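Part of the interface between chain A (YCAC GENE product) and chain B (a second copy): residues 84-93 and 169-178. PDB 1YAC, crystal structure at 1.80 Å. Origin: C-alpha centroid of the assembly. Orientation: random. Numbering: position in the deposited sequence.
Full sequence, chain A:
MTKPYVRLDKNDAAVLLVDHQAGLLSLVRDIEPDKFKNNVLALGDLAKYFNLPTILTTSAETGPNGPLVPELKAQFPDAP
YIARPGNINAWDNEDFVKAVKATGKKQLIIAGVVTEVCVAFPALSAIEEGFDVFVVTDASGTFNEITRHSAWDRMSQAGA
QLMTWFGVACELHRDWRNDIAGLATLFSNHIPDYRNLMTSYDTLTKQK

Chain A 84-93: RPGNINAWDN
Chain B 169-178: ACELHRDWRN

How do the two backbones meet? Chain A runs as loop from P85(A) to N89(A), then makes a 3-10 turn over 90-92. Chain B leaves its helix after H173(B); R174(B), with phi/psi 69/-46, breaks the helical path, D175(B) is extended at -142/125, and a 3-10 segment follows from W176(B). The extended pieces form a single beta bridge, N87(A) with D175(B), CA to CA 4.5 Å. Register puts G86(A) beside W176(B) and I88(A) beside R174(B), so the chains run in opposite directions here. Two hydrogen bonds frame the bridge: W176(B) N to G86(A) O, 2.9 Å and 166°, and I88(A) N to R174(B) O, 3.0 Å and 177°. Between them D175(B) CA lies 3.3 Å from G86(A) O, a CA-H...O contact.

Why is glycine suited to position 86? G86(A), at phi/psi -151/-38, brings its CA to 3.2 Å from D175(B) OD1 and 3.7 Å from R177(B) NE. An ideal CB would clash with both atoms. The D175(B)-R177(B) pair is itself a salt bridge: R177(B) NE to D175(B) OD1 is 3.0 Å, and R177(B) NH2 to D175(B) OD2 is also 3.0 Å. D175(B) is t (chi1 -158°); R177(B) is m, t, m with chi4 178°. One face of the guanidinium lies under G86(A) N and P85(A) CG, the latter 4.2 Å from R177(B) NH1.

What fills the apolar part? I88(A), m and t, points toward chain B and loses 111 Å² to it, the largest share of any residue. Its CG2 packs 3.8 Å from C170(B) CB, and its CG1 sits 4.0 Å from W176(B) CD1. Its CD1 reaches C170(B) O at 3.7 Å and the edge of the H173(B) ring. A branched hydrocarbon side chain suits this pocket by touching several residues at once. C170(B) is m; W176(B) has chi1 -86° and chi2 100°.

How do polar groups close the remaining side? Water 1 donates to R174(B) O and to D92(A) OD2, both at 2.6 Å, and accepts from N89(A) N at 2.9 Å. Water 2 accepts from R174(B) NH1 at 2.9 Å and donates weakly to D92(A) OD2 at 3.0 Å. Thus the carboxylate of D92(A), m, meets R174(B) through water. Within chain A, R84(A) NE donates to N87(A) O at 2.8 Å, bracing the loop from behind.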

ATOM      1  N   ARG A  84       1.122  37.559   4.875  1.00 18.35           N
ATOM      2  CA  ARG A  84      -0.256  37.885   4.528  1.00 18.48           C
ATOM      3  C   ARG A  84      -1.148  37.774   5.759  1.00 21.21           C
ATOM      4  O   ARG A  84      -1.266  36.710   6.373  1.00 22.26           O
ATOM      5  CB  ARG A  84      -0.764  36.952   3.423  1.00 15.41           C
ATOM      6  CG  ARG A  84       0.258  36.688   2.327  1.00 13.32           C
ATOM      7  CD  ARG A  84      -0.370  36.031   1.102  1.00 12.38           C
ATOM      8  NE  ARG A  84      -1.094  34.788   1.392  1.00 10.65           N
ATOM      9  CZ  ARG A  84      -0.518  33.624   1.674  1.00 11.77           C
ATOM     10  NH1 ARG A  84       0.804  33.519   1.714  1.00 10.90           N
ATOM     11  NH2 ARG A  84      -1.269  32.559   1.916  1.00 10.77           N
ATOM     12  N   PRO A  85      -1.813  38.874   6.129  1.00 24.13           N
ATOM     13  CA  PRO A  85      -2.686  38.840   7.303  1.00 26.00           C
ATOM     14  C   PRO A  85      -4.037  38.185   7.052  1.00 27.53           C
ATOM     15  O   PRO A  85      -4.701  37.770   8.004  1.00 31.04           O
ATOM     16  CB  PRO A  85      -2.848  40.319   7.668  1.00 26.05           C
ATOM     17  CG  PRO A  85      -2.211  41.108   6.539  1.00 26.73           C
ATOM     18  CD  PRO A  85      -1.907  40.163   5.427  1.00 25.48           C
ATOM     19  N   GLY A  86      -4.439  38.059   5.786  1.00 26.31           N
ATOM     20  CA  GLY A  86      -5.741  37.466   5.510  1.00 24.47           C
ATOM     21  C   GLY A  86      -5.957  36.729   4.204  1.00 23.07           C
ATOM     22  O   GLY A  86      -6.652  35.710   4.193  1.00 22.52           O
ATOM     23  N   ASN A  87      -5.385  37.227   3.112  1.00 20.88           N
ATOM     24  CA  ASN A  87      -5.548  36.586   1.810  1.00 19.87           C
ATOM     25  C   ASN A  87      -5.022  35.161   1.753  1.00 17.27           C
ATOM     26  O   ASN A  87      -3.834  34.922   1.966  1.00 16.29           O
ATOM     27  CB  ASN A  87      -4.893  37.416   0.714  1.00 23.79           C
ATOM     28  CG  ASN A  87      -5.767  38.575   0.269  1.00 29.22           C
ATOM     29  OD1 ASN A  87      -5.304  39.716   0.171  1.00 30.79           O
ATOM     30  ND2 ASN A  87      -7.052  38.292   0.016  1.00 26.55           N
ATOM     31  N   ILE A  88      -5.908  34.231   1.438  1.00 15.76           N
ATOM     32  CA  ILE A  88      -5.553  32.816   1.362  1.00 14.23           C
ATOM     33  C   ILE A  88      -4.737  32.562   0.098  1.00 11.67           C
ATOM     34  O   ILE A  88      -3.693  31.916   0.147  1.00 11.45           O
ATOM     35  CB  ILE A  88      -6.820  31.929   1.454  1.00 14.47           C
ATOM     36  CG1 ILE A  88      -7.439  32.078   2.854  1.00 15.95           C
ATOM     37  CG2 ILE A  88      -6.471  30.481   1.172  1.00 13.23           C
ATOM     38  CD1 ILE A  88      -8.715  31.276   3.090  1.00 17.98           C
ATOM     39  N   ASN A  89      -5.237  33.035  -1.042  1.00 10.09           N
ATOM     40  CA  ASN A  89      -4.498  32.922  -2.311  1.00 10.18           C
ATOM     41  C   ASN A  89      -3.487  34.091  -2.266  1.00 10.44           C
ATOM     42  O   ASN A  89      -3.884  35.262  -2.196  1.00 10.81           O
ATOM     43  CB  ASN A  89      -5.435  33.112  -3.502  1.00  9.74           C
ATOM     44  CG  ASN A  89      -4.695  33.128  -4.821  1.00 10.22           C
ATOM     45  OD1 ASN A  89      -3.472  33.042  -4.872  1.00 12.09           O
ATOM     46  ND2 ASN A  89      -5.441  33.216  -5.904  1.00 10.89           N
ATOM     47  N   ALA A  90      -2.188  33.775  -2.258  1.00 10.18           N
ATOM     48  CA  ALA A  90      -1.136  34.791  -2.219  1.00 10.51           C
ATOM     49  C   ALA A  90      -1.268  35.805  -3.348  1.00 10.91           C
ATOM     50  O   ALA A  90      -0.899  36.973  -3.185  1.00 10.29           O
ATOM     51  CB  ALA A  90       0.241  34.139  -2.283  1.00 10.47           C
ATOM     52  N   TRP A  91      -1.789  35.357  -4.491  1.00 10.12           N
ATOM     53  CA  TRP A  91      -1.976  36.244  -5.634  1.00 10.07           C
ATOM     54  C   TRP A  91      -2.968  37.371  -5.346  1.00 10.32           C
ATOM     55  O   TRP A  91      -2.974  38.365  -6.050  1.00 10.82           O
ATOM     56  CB  TRP A  91      -2.407  35.472  -6.880  1.00  8.43           C
ATOM     57  CG  TRP A  91      -1.883  36.116  -8.127  1.00  9.64           C
ATOM     58  CD1 TRP A  91      -2.546  36.995  -8.948  1.00 10.94           C
ATOM     59  CD2 TRP A  91      -0.573  35.955  -8.691  1.00  9.71           C
ATOM     60  NE1 TRP A  91      -1.727  37.387  -9.982  1.00  9.99           N
ATOM     61  CE2 TRP A  91      -0.512  36.765  -9.847  1.00 11.46           C
ATOM     62  CE3 TRP A  91       0.556  35.201  -8.326  1.00 10.23           C
ATOM     63  CZ2 TRP A  91       0.638  36.842 -10.646  1.00 11.77           C
ATOM     64  CZ3 TRP A  91       1.693  35.277  -9.120  1.00 10.77           C
ATOM     65  CH2 TRP A  91       1.726  36.093 -10.266  1.00 11.93           C
ATOM     66  N   ASP A  92      -3.828  37.192  -4.345  1.00 10.97           N
ATOM     67  CA  ASP A  92      -4.788  38.226  -3.958  1.00 10.53           C
ATOM     68  C   ASP A  92      -4.130  39.315  -3.110  1.00 12.06           C
ATOM     69  O   ASP A  92      -4.755  40.337  -2.814  1.00 13.28           O
ATOM     70  CB  ASP A  92      -5.958  37.617  -3.189  1.00 12.90           C
ATOM     71  CG  ASP A  92      -6.981  36.957  -4.098  1.00 14.51           C
ATOM     72  OD1 ASP A  92      -7.077  37.347  -5.283  1.00 16.00           O
ATOM     73  OD2 ASP A  92      -7.696  36.049  -3.629  1.00 13.65           O
ATOM     74  N   ASN A  93      -2.885  39.087  -2.697  1.00 11.48           N
ATOM     75  CA  ASN A  93      -2.134  40.060  -1.898  1.00 12.43           C
ATOM     76  C   ASN A  93      -1.350  40.937  -2.880  1.00 13.03           C
ATOM     77  O   ASN A  93      -0.514  40.443  -3.643  1.00 13.20           O
ATOM     78  CB  ASN A  93      -1.182  39.329  -0.934  1.00 11.39           C
ATOM     79  CG  ASN A  93      -0.340  40.283  -0.087  1.00 13.36           C
ATOM     80  OD1 ASN A  93       0.556  40.960  -0.601  1.00 14.04           O
ATOM     81  ND2 ASN A  93      -0.595  40.309   1.219  1.00 12.02           N
TER
ATOM     82  N   ALA B 169     -13.543  25.326   0.721  1.00  8.00           N
ATOM     83  CA  ALA B 169     -13.769  26.321   1.758  1.00  8.48           C
ATOM     84  C   ALA B 169     -12.838  27.526   1.599  1.00  9.48           C
ATOM     85  O   ALA B 169     -13.261  28.677   1.753  1.00 11.10           O
ATOM     86  CB  ALA B 169     -13.599  25.696   3.138  1.00  7.13           C
ATOM     87  N   CYS B 170     -11.572  27.259   1.296  1.00  9.30           N
ATOM     88  CA  CYS B 170     -10.579  28.320   1.145  1.00  9.66           C
ATOM     89  C   CYS B 170     -10.810  29.194  -0.074  1.00 10.44           C
ATOM     90  O   CYS B 170     -10.557  30.410  -0.041  1.00 10.76           O
ATOM     91  CB  CYS B 170      -9.168  27.735   1.103  1.00  9.29           C
ATOM     92  SG  CYS B 170      -8.562  27.127   2.693  1.00 10.58           S
ATOM     93  N   GLU B 171     -11.248  28.580  -1.170  1.00  9.95           N
ATOM     94  CA  GLU B 171     -11.504  29.347  -2.380  1.00  9.63           C
ATOM     95  C   GLU B 171     -12.758  30.209  -2.192  1.00 10.70           C
ATOM     96  O   GLU B 171     -12.844  31.320  -2.716  1.00 10.83           O
ATOM     97  CB  GLU B 171     -11.645  28.422  -3.589  1.00  8.49           C
ATOM     98  CG  GLU B 171     -11.404  29.136  -4.918  1.00  8.58           C
ATOM     99  CD  GLU B 171     -11.141  28.176  -6.051  1.00  9.06           C
ATOM    100  OE1 GLU B 171      -9.965  27.829  -6.239  1.00  8.72           O
ATOM    101  OE2 GLU B 171     -12.092  27.776  -6.760  1.00  8.77           O
ATOM    102  N   LEU B 172     -13.723  29.698  -1.438  1.00 11.20           N
ATOM    103  CA  LEU B 172     -14.953  30.435  -1.168  1.00 11.66           C
ATOM    104  C   LEU B 172     -14.719  31.605  -0.205  1.00 13.59           C
ATOM    105  O   LEU B 172     -15.228  32.710  -0.425  1.00 13.01           O
ATOM    106  CB  LEU B 172     -16.009  29.509  -0.558  1.00  9.82           C
ATOM    107  CG  LEU B 172     -16.709  28.526  -1.490  1.00  8.26           C
ATOM    108  CD1 LEU B 172     -17.462  27.491  -0.671  1.00 10.58           C
ATOM    109  CD2 LEU B 172     -17.653  29.269  -2.409  1.00  9.38           C
ATOM    110  N   HIS B 173     -13.962  31.354   0.857  1.00 14.87           N
ATOM    111  CA  HIS B 173     -13.714  32.357   1.874  1.00 17.74           C
ATOM    112  C   HIS B 173     -12.825  33.485   1.395  1.00 18.44           C
ATOM    113  O   HIS B 173     -13.045  34.648   1.754  1.00 19.12           O
ATOM    114  CB  HIS B 173     -13.093  31.719   3.126  1.00 19.38           C
ATOM    115  CG  HIS B 173     -13.310  32.513   4.378  1.00 22.07           C
ATOM    116  ND1 HIS B 173     -12.281  33.126   5.061  1.00 24.03           N
ATOM    117  CD2 HIS B 173     -14.434  32.746   5.099  1.00 22.75           C
ATOM    118  CE1 HIS B 173     -12.761  33.696   6.155  1.00 23.00           C
ATOM    119  NE2 HIS B 173     -14.061  33.481   6.202  1.00 24.48           N
ATOM    120  N   ARG B 174     -11.774  33.140   0.656  1.00 18.38           N
ATOM    121  CA  ARG B 174     -10.828  34.127   0.106  1.00 19.47           C
ATOM    122  C   ARG B 174      -9.926  34.849   1.096  1.00 19.98           C
ATOM    123  O   ARG B 174      -8.714  34.950   0.869  1.00 18.89           O
ATOM    124  CB  ARG B 174     -11.565  35.211  -0.692  1.00 17.53           C
ATOM    125  CG  ARG B 174     -12.390  34.727  -1.853  1.00 17.97           C
ATOM    126  CD  ARG B 174     -11.534  34.116  -2.939  1.00 18.31           C
ATOM    127  NE  ARG B 174     -12.378  33.719  -4.061  1.00 19.73           N
ATOM    128  CZ  ARG B 174     -12.826  34.561  -4.985  1.00 21.62           C
ATOM    129  NH1 ARG B 174     -12.491  35.846  -4.928  1.00 21.16           N
ATOM    130  NH2 ARG B 174     -13.653  34.132  -5.934  1.00 19.53           N
ATOM    131  N   ASP B 175     -10.495  35.329   2.205  1.00 21.17           N
ATOM    132  CA  ASP B 175      -9.778  36.107   3.217  1.00 24.31           C
ATOM    133  C   ASP B 175     -10.207  35.784   4.634  1.00 24.42           C
ATOM    134  O   ASP B 175     -11.368  35.925   4.988  1.00 23.89           O
ATOM    135  CB  ASP B 175     -10.021  37.602   2.960  1.00 26.09           C
ATOM    136  CG  ASP B 175      -8.930  38.496   3.584  1.00 29.67           C
ATOM    137  OD1 ASP B 175      -8.666  38.428   4.802  1.00 27.37           O
ATOM    138  OD2 ASP B 175      -8.300  39.252   2.810  1.00 32.46           O
ATOM    139  N   TRP B 176      -9.228  35.432   5.457  1.00 26.64           N
ATOM    140  CA  TRP B 176      -9.460  35.098   6.861  1.00 29.57           C
ATOM    141  C   TRP B 176     -10.208  36.219   7.570  1.00 30.79           C
ATOM    142  O   TRP B 176     -11.190  35.975   8.280  1.00 31.68           O
ATOM    143  CB  TRP B 176      -8.130  34.872   7.577  1.00 30.56           C
ATOM    144  CG  TRP B 176      -7.575  33.503   7.470  1.00 32.42           C
ATOM    145  CD1 TRP B 176      -6.585  33.080   6.629  1.00 32.53           C
ATOM    146  CD2 TRP B 176      -7.926  32.373   8.282  1.00 33.39           C
ATOM    147  NE1 TRP B 176      -6.293  31.758   6.874  1.00 33.44           N
ATOM    148  CE2 TRP B 176      -7.103  31.300   7.883  1.00 33.78           C
ATOM    149  CE3 TRP B 176      -8.856  32.171   9.315  1.00 33.24           C
ATOM    150  CZ2 TRP B 176      -7.179  30.031   8.481  1.00 33.26           C
ATOM    151  CZ3 TRP B 176      -8.930  30.912   9.911  1.00 33.45           C
ATOM    152  CH2 TRP B 176      -8.095  29.860   9.491  1.00 33.84           C
ATOM    153  N   ARG B 177      -9.774  37.450   7.314  1.00 31.70           N
ATOM    154  CA  ARG B 177     -10.363  38.628   7.940  1.00 32.75           C
ATOM    155  C   ARG B 177     -11.867  38.799   7.735  1.00 33.01           C
ATOM    156  O   ARG B 177     -12.517  39.536   8.480  1.00 32.54           O
ATOM    157  CB  ARG B 177      -9.595  39.877   7.510  1.00 33.56           C
ATOM    158  CG  ARG B 177      -8.147  39.855   7.980  1.00 35.09           C
ATOM    159  CD  ARG B 177      -7.316  40.953   7.360  1.00 36.40           C
ATOM    160  NE  ARG B 177      -7.192  40.801   5.912  1.00 37.65           N
ATOM    161  CZ  ARG B 177      -6.539  41.656   5.129  1.00 37.98           C
ATOM    162  NH1 ARG B 177      -5.955  42.723   5.662  1.00 38.37           N
ATOM    163  NH2 ARG B 177      -6.460  41.444   3.819  1.00 37.28           N
ATOM    164  N   ASN B 178     -12.424  38.094   6.754  1.00 32.51           N
ATOM    165  CA  ASN B 178     -13.857  38.166   6.499  1.00 32.79           C
ATOM    166  C   ASN B 178     -14.636  37.595   7.678  1.00 32.80           C
ATOM    167  O   ASN B 178     -15.801  37.943   7.876  1.00 32.99           O
ATOM    168  CB  ASN B 178     -14.214  37.423   5.218  1.00 33.79           C
ATOM    169  CG  ASN B 178     -13.682  38.116   3.983  1.00 35.83           C
ATOM    170  OD1 ASN B 178     -13.464  39.329   3.986  1.00 36.03           O
ATOM    171  ND2 ASN B 178     -13.446  37.348   2.922  1.00 35.17           N
TER
HETATM  172  O   HOH W   1      -7.689  34.510  -1.518  1.00 16.04           O
HETATM  173  O   HOH W   2     -10.453  37.341  -3.535  1.00 22.00           O